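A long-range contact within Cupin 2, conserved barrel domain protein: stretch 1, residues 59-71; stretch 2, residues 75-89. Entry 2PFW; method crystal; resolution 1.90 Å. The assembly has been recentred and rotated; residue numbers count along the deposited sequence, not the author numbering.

Stretch 1, residues 59-71: YVVEGEFHVNVDG
Stretch 2, residues 75-89: VLTAGDSFFVPPHVD

Two short antiparallel ladders of backbone hydrogen bonds, with loops between them, carry most of the polar contact. In the first, Phe 65 and Leu 76 form a hydrogen-bonded pair: Phe 65 N donates to Leu 76 O at 2.6 Å and Leu 76 N to Phe 65 O at 2.5 Å, both nearly linear, with the CA atoms 4.8 Å apart. His 66 faces Val 75 as the neighbouring non-hydrogen-bonded pair. In the second, Val 60 N donates to Asp 80 O at 2.8 Å and Gly 79 N to Val 60 O at 2.9 Å, both on the turn side of the non-hydrogen-bonded pair of Tyr 59 and Ser 81. The register shifts by one residue between the ladders.

The type II turn from Thr 77 to Asp 80 connects them on the second stretch. Asp 80 N reaches Thr 77 O at 3.0 Å, and the Asp 80 side chain (chi1 m) accepts at OD2 from Thr 77 N at 2.9 Å. Gly 79, at phi/psi 94/-5, suits the turn because a CB would jam against the preceding carbonyl; its bare CA also lies 3.1 Å from Tyr 59 OH. Thr 77 (chi1 t) donates from OG1 to Glu 64 OE2 at 2.6 Å, with Glu 64 in an m, m rotamer that brings the end of its side chain nearer the other stretch. Gly 63, at 112/174, likewise has backbone angles that call for glycine.

At the far end, Asp 70 N donates to Asp 89 O at 2.8 Å. A water donates to Asp 70 OD1 at 3.2 Å and accepts from Asp 89 N at 2.7 Å, making a second link there.

Strands 65-69 and 81-84 run in roughly the same direction, 26° apart, with axes 8.4 Å apart at closest approach. Val 67 (t) sets CG1 over the face of the Phe 82 ring, 3.8 Å from its centroid and 3° off the normal; Phe 82 uses chi1 p. Leu 76 (m, t) brings CB to 3.9 Å from Val 60 CG2 and CD1 to 4.2 Å from Val 67 CG2. Val 69 (t) places CG2 4.2 Å from Phe 82 CD2 and CG1 4.0 Å from Val 88 CG1. The valine and leucine methyls pack against one another and against the flat Phe 82 ring, which suits the apolar layer, and the two stretches together bury 969 Å². At the exposed pair of His 66 and Val 75, Val 75 CG2 lies over the face of the His 66 ring, 4.1 Å from its centroid and 19° off the normal.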

# COMPACT_ATOMS: atom_id res chain seq x y z
N TYR A 59 -1.68 5.34 2.15
CA TYR A 59 -2.95 4.91 2.72
C TYR A 59 -2.94 5.14 4.24
O TYR A 59 -1.95 4.82 4.89
CB TYR A 59 -3.23 3.43 2.44
CG TYR A 59 -4.55 2.97 3.03
CD1 TYR A 59 -5.75 3.28 2.44
CD2 TYR A 59 -4.56 2.21 4.20
CE1 TYR A 59 -6.96 2.85 2.98
CE2 TYR A 59 -5.76 1.78 4.75
CZ TYR A 59 -6.94 2.11 4.13
OH TYR A 59 -8.13 1.68 4.69
N VAL A 60 -4.02 5.69 4.78
CA VAL A 60 -4.06 5.88 6.23
C VAL A 60 -4.61 4.62 6.90
O VAL A 60 -5.78 4.30 6.73
CB VAL A 60 -4.87 7.11 6.66
CG1 VAL A 60 -4.67 7.36 8.16
CG2 VAL A 60 -4.49 8.35 5.88
N VAL A 61 -3.74 3.93 7.64
CA VAL A 61 -4.17 2.76 8.40
C VAL A 61 -4.94 3.22 9.64
O VAL A 61 -6.08 2.82 9.83
CB VAL A 61 -2.99 1.87 8.81
CG1 VAL A 61 -3.44 0.83 9.82
CG2 VAL A 61 -2.38 1.20 7.58
N GLU A 62 -4.33 4.08 10.46
CA GLU A 62 -5.12 4.73 11.50
C GLU A 62 -4.47 6.03 11.98
O GLU A 62 -3.26 6.21 11.88
CB GLU A 62 -5.31 3.77 12.68
CG GLU A 62 -4.05 3.56 13.50
CD GLU A 62 -4.34 3.37 14.97
OE1 GLU A 62 -5.26 4.04 15.50
OE2 GLU A 62 -3.66 2.54 15.60
N GLY A 63 -5.30 6.92 12.52
CA GLY A 63 -4.87 8.18 13.08
C GLY A 63 -5.36 9.34 12.23
O GLY A 63 -5.93 9.13 11.16
N GLU A 64 -5.14 10.57 12.68
CA GLU A 64 -5.58 11.74 11.92
C GLU A 64 -4.35 12.39 11.28
O GLU A 64 -3.40 12.74 11.97
CB GLU A 64 -6.34 12.73 12.78
CG GLU A 64 -7.63 12.24 13.42
CD GLU A 64 -8.69 11.81 12.43
OE1 GLU A 64 -9.10 12.63 11.59
OE2 GLU A 64 -9.11 10.64 12.50
N PHE A 65 -4.39 12.52 9.96
CA PHE A 65 -3.23 13.03 9.22
C PHE A 65 -3.58 14.36 8.55
O PHE A 65 -4.51 14.42 7.75
CB PHE A 65 -2.73 12.02 8.19
CG PHE A 65 -1.89 10.93 8.83
CD1 PHE A 65 -2.49 9.82 9.40
CD2 PHE A 65 -0.51 11.04 8.87
CE1 PHE A 65 -1.71 8.85 10.00
CE2 PHE A 65 0.27 10.07 9.46
CZ PHE A 65 -0.34 8.96 10.02
N HIS A 66 -2.83 15.40 8.91
CA HIS A 66 -2.85 16.67 8.20
C HIS A 66 -1.88 16.57 7.02
O HIS A 66 -0.67 16.58 7.24
CB HIS A 66 -2.45 17.83 9.11
CG HIS A 66 -3.46 18.20 10.15
ND1 HIS A 66 -3.80 17.33 11.17
CD2 HIS A 66 -4.19 19.32 10.36
CE1 HIS A 66 -4.70 17.90 11.95
NE2 HIS A 66 -4.95 19.11 11.48
N VAL A 67 -2.40 16.45 5.81
CA VAL A 67 -1.49 16.22 4.69
C VAL A 67 -1.49 17.39 3.71
O VAL A 67 -2.54 17.88 3.29
CB VAL A 67 -1.82 14.92 3.93
CG1 VAL A 67 -0.87 14.75 2.75
CG2 VAL A 67 -1.72 13.72 4.87
N ASN A 68 -0.29 17.85 3.37
CA ASN A 68 -0.14 18.86 2.32
C ASN A 68 0.39 18.22 1.04
O ASN A 68 1.49 17.66 1.08
CB ASN A 68 0.80 19.99 2.77
CG ASN A 68 0.71 21.18 1.82
OD1 ASN A 68 0.41 21.03 0.64
ND2 ASN A 68 0.98 22.37 2.34
N VAL A 69 -0.37 18.31 -0.04
CA VAL A 69 0.12 18.00 -1.37
C VAL A 69 -0.05 19.21 -2.30
O VAL A 69 -1.17 19.62 -2.59
CB VAL A 69 -0.58 16.79 -2.00
CG1 VAL A 69 -0.02 16.53 -3.39
CG2 VAL A 69 -0.40 15.55 -1.13
N ASP A 70 1.08 19.74 -2.77
CA ASP A 70 1.05 20.79 -3.79
C ASP A 70 0.27 22.00 -3.30
O ASP A 70 -0.38 22.68 -4.09
CB ASP A 70 0.45 20.25 -5.08
CG ASP A 70 0.81 21.11 -6.28
OD1 ASP A 70 1.96 21.60 -6.27
OD2 ASP A 70 -0.03 21.29 -7.18
N GLY A 71 0.32 22.25 -1.99
CA GLY A 71 -0.32 23.39 -1.37
C GLY A 71 -1.76 23.12 -1.00
O GLY A 71 -2.37 23.86 -0.22
N VAL A 75 -7.38 17.13 6.09
CA VAL A 75 -7.22 16.23 7.23
C VAL A 75 -7.68 14.84 6.81
O VAL A 75 -8.81 14.71 6.33
CB VAL A 75 -8.01 16.71 8.45
CG1 VAL A 75 -7.80 15.76 9.62
CG2 VAL A 75 -7.62 18.13 8.80
N LEU A 76 -6.83 13.84 7.00
CA LEU A 76 -7.14 12.49 6.56
C LEU A 76 -7.24 11.55 7.77
O LEU A 76 -6.47 11.67 8.72
CB LEU A 76 -6.08 11.95 5.61
CG LEU A 76 -5.84 12.69 4.29
CD1 LEU A 76 -5.07 11.81 3.32
CD2 LEU A 76 -7.14 13.16 3.67
N THR A 77 -8.18 10.62 7.70
CA THR A 77 -8.33 9.59 8.73
C THR A 77 -8.27 8.20 8.11
O THR A 77 -8.09 8.05 6.90
CB THR A 77 -9.64 9.82 9.51
OG1 THR A 77 -9.69 8.95 10.64
CG2 THR A 77 -10.84 9.53 8.65
N ALA A 78 -8.41 7.18 8.95
CA ALA A 78 -8.35 5.79 8.54
C ALA A 78 -9.20 5.52 7.31
O ALA A 78 -10.37 5.91 7.23
CB ALA A 78 -8.76 4.88 9.69
N GLY A 79 -8.61 4.85 6.32
CA GLY A 79 -9.29 4.50 5.08
C GLY A 79 -9.09 5.51 3.98
O GLY A 79 -9.53 5.32 2.84
N ASP A 80 -8.43 6.63 4.27
CA ASP A 80 -8.25 7.67 3.26
C ASP A 80 -6.88 7.49 2.60
O ASP A 80 -6.02 6.79 3.14
CB ASP A 80 -8.34 9.07 3.85
CG ASP A 80 -9.69 9.53 4.32
OD1 ASP A 80 -10.75 9.11 3.81
OD2 ASP A 80 -9.70 10.38 5.24
N SER A 81 -6.67 8.12 1.45
CA SER A 81 -5.34 8.03 0.84
C SER A 81 -4.94 9.31 0.13
O SER A 81 -5.77 10.16 -0.18
CB SER A 81 -5.31 6.84 -0.14
OG SER A 81 -6.36 6.98 -1.07
N PHE A 82 -3.64 9.46 -0.15
CA PHE A 82 -3.21 10.53 -1.04
C PHE A 82 -2.17 10.02 -2.04
O PHE A 82 -1.54 8.99 -1.82
CB PHE A 82 -2.63 11.72 -0.28
CG PHE A 82 -1.52 11.43 0.70
CD1 PHE A 82 -1.82 10.99 1.99
CD2 PHE A 82 -0.19 11.60 0.37
CE1 PHE A 82 -0.82 10.74 2.89
CE2 PHE A 82 0.82 11.34 1.27
CZ PHE A 82 0.51 10.91 2.54
N PHE A 83 -2.02 10.78 -3.11
CA PHE A 83 -1.11 10.53 -4.21
C PHE A 83 -0.23 11.76 -4.45
O PHE A 83 -0.75 12.86 -4.61
CB PHE A 83 -1.91 10.18 -5.46
CG PHE A 83 -1.17 10.31 -6.78
CD1 PHE A 83 0.03 9.66 -6.98
CD2 PHE A 83 -1.70 11.09 -7.79
CE1 PHE A 83 0.69 9.78 -8.19
CE2 PHE A 83 -1.04 11.23 -8.99
CZ PHE A 83 0.15 10.57 -9.19
N VAL A 84 1.08 11.54 -4.46
CA VAL A 84 2.08 12.55 -4.75
C VAL A 84 2.79 12.29 -6.07
O VAL A 84 3.60 11.37 -6.18
CB VAL A 84 3.12 12.58 -3.61
CG1 VAL A 84 4.05 13.77 -3.76
CG2 VAL A 84 2.39 12.62 -2.27
N PRO A 85 2.52 13.11 -7.08
CA PRO A 85 3.23 12.94 -8.36
C PRO A 85 4.72 13.15 -8.15
O PRO A 85 5.17 13.73 -7.16
CB PRO A 85 2.61 14.01 -9.25
CG PRO A 85 1.29 14.33 -8.61
CD PRO A 85 1.55 14.21 -7.12
N PRO A 86 5.55 12.67 -9.08
CA PRO A 86 6.99 12.91 -8.97
C PRO A 86 7.30 14.41 -8.84
O PRO A 86 6.74 15.19 -9.60
CB PRO A 86 7.54 12.35 -10.29
CG PRO A 86 6.54 11.30 -10.67
CD PRO A 86 5.20 11.87 -10.26
N HIS A 87 8.14 14.71 -7.88
CA HIS A 87 8.76 15.98 -7.58
C HIS A 87 7.78 16.97 -6.99
O HIS A 87 8.13 18.15 -6.81
CB HIS A 87 9.40 16.57 -8.85
CG HIS A 87 10.49 15.72 -9.43
ND1 HIS A 87 10.38 15.14 -10.68
CD2 HIS A 87 11.69 15.35 -8.95
CE1 HIS A 87 11.48 14.45 -10.93
NE2 HIS A 87 12.30 14.56 -9.90
N VAL A 88 6.56 16.54 -6.68
CA VAL A 88 5.56 17.45 -6.13
C VAL A 88 5.81 17.70 -4.64
O VAL A 88 6.09 16.79 -3.87
CB VAL A 88 4.13 16.94 -6.33
CG1 VAL A 88 3.13 17.81 -5.58
CG2 VAL A 88 3.77 16.87 -7.80
N ASP A 89 5.74 18.96 -4.22
CA ASP A 89 5.93 19.31 -2.82
C ASP A 89 4.83 18.67 -1.96
O ASP A 89 3.67 18.68 -2.37
CB ASP A 89 5.92 20.82 -2.62
CG ASP A 89 7.24 21.48 -2.92
OD1 ASP A 89 8.28 20.79 -2.94
OD2 ASP A 89 7.24 22.72 -3.15
O HOH W 1 5.07 20.99 -5.85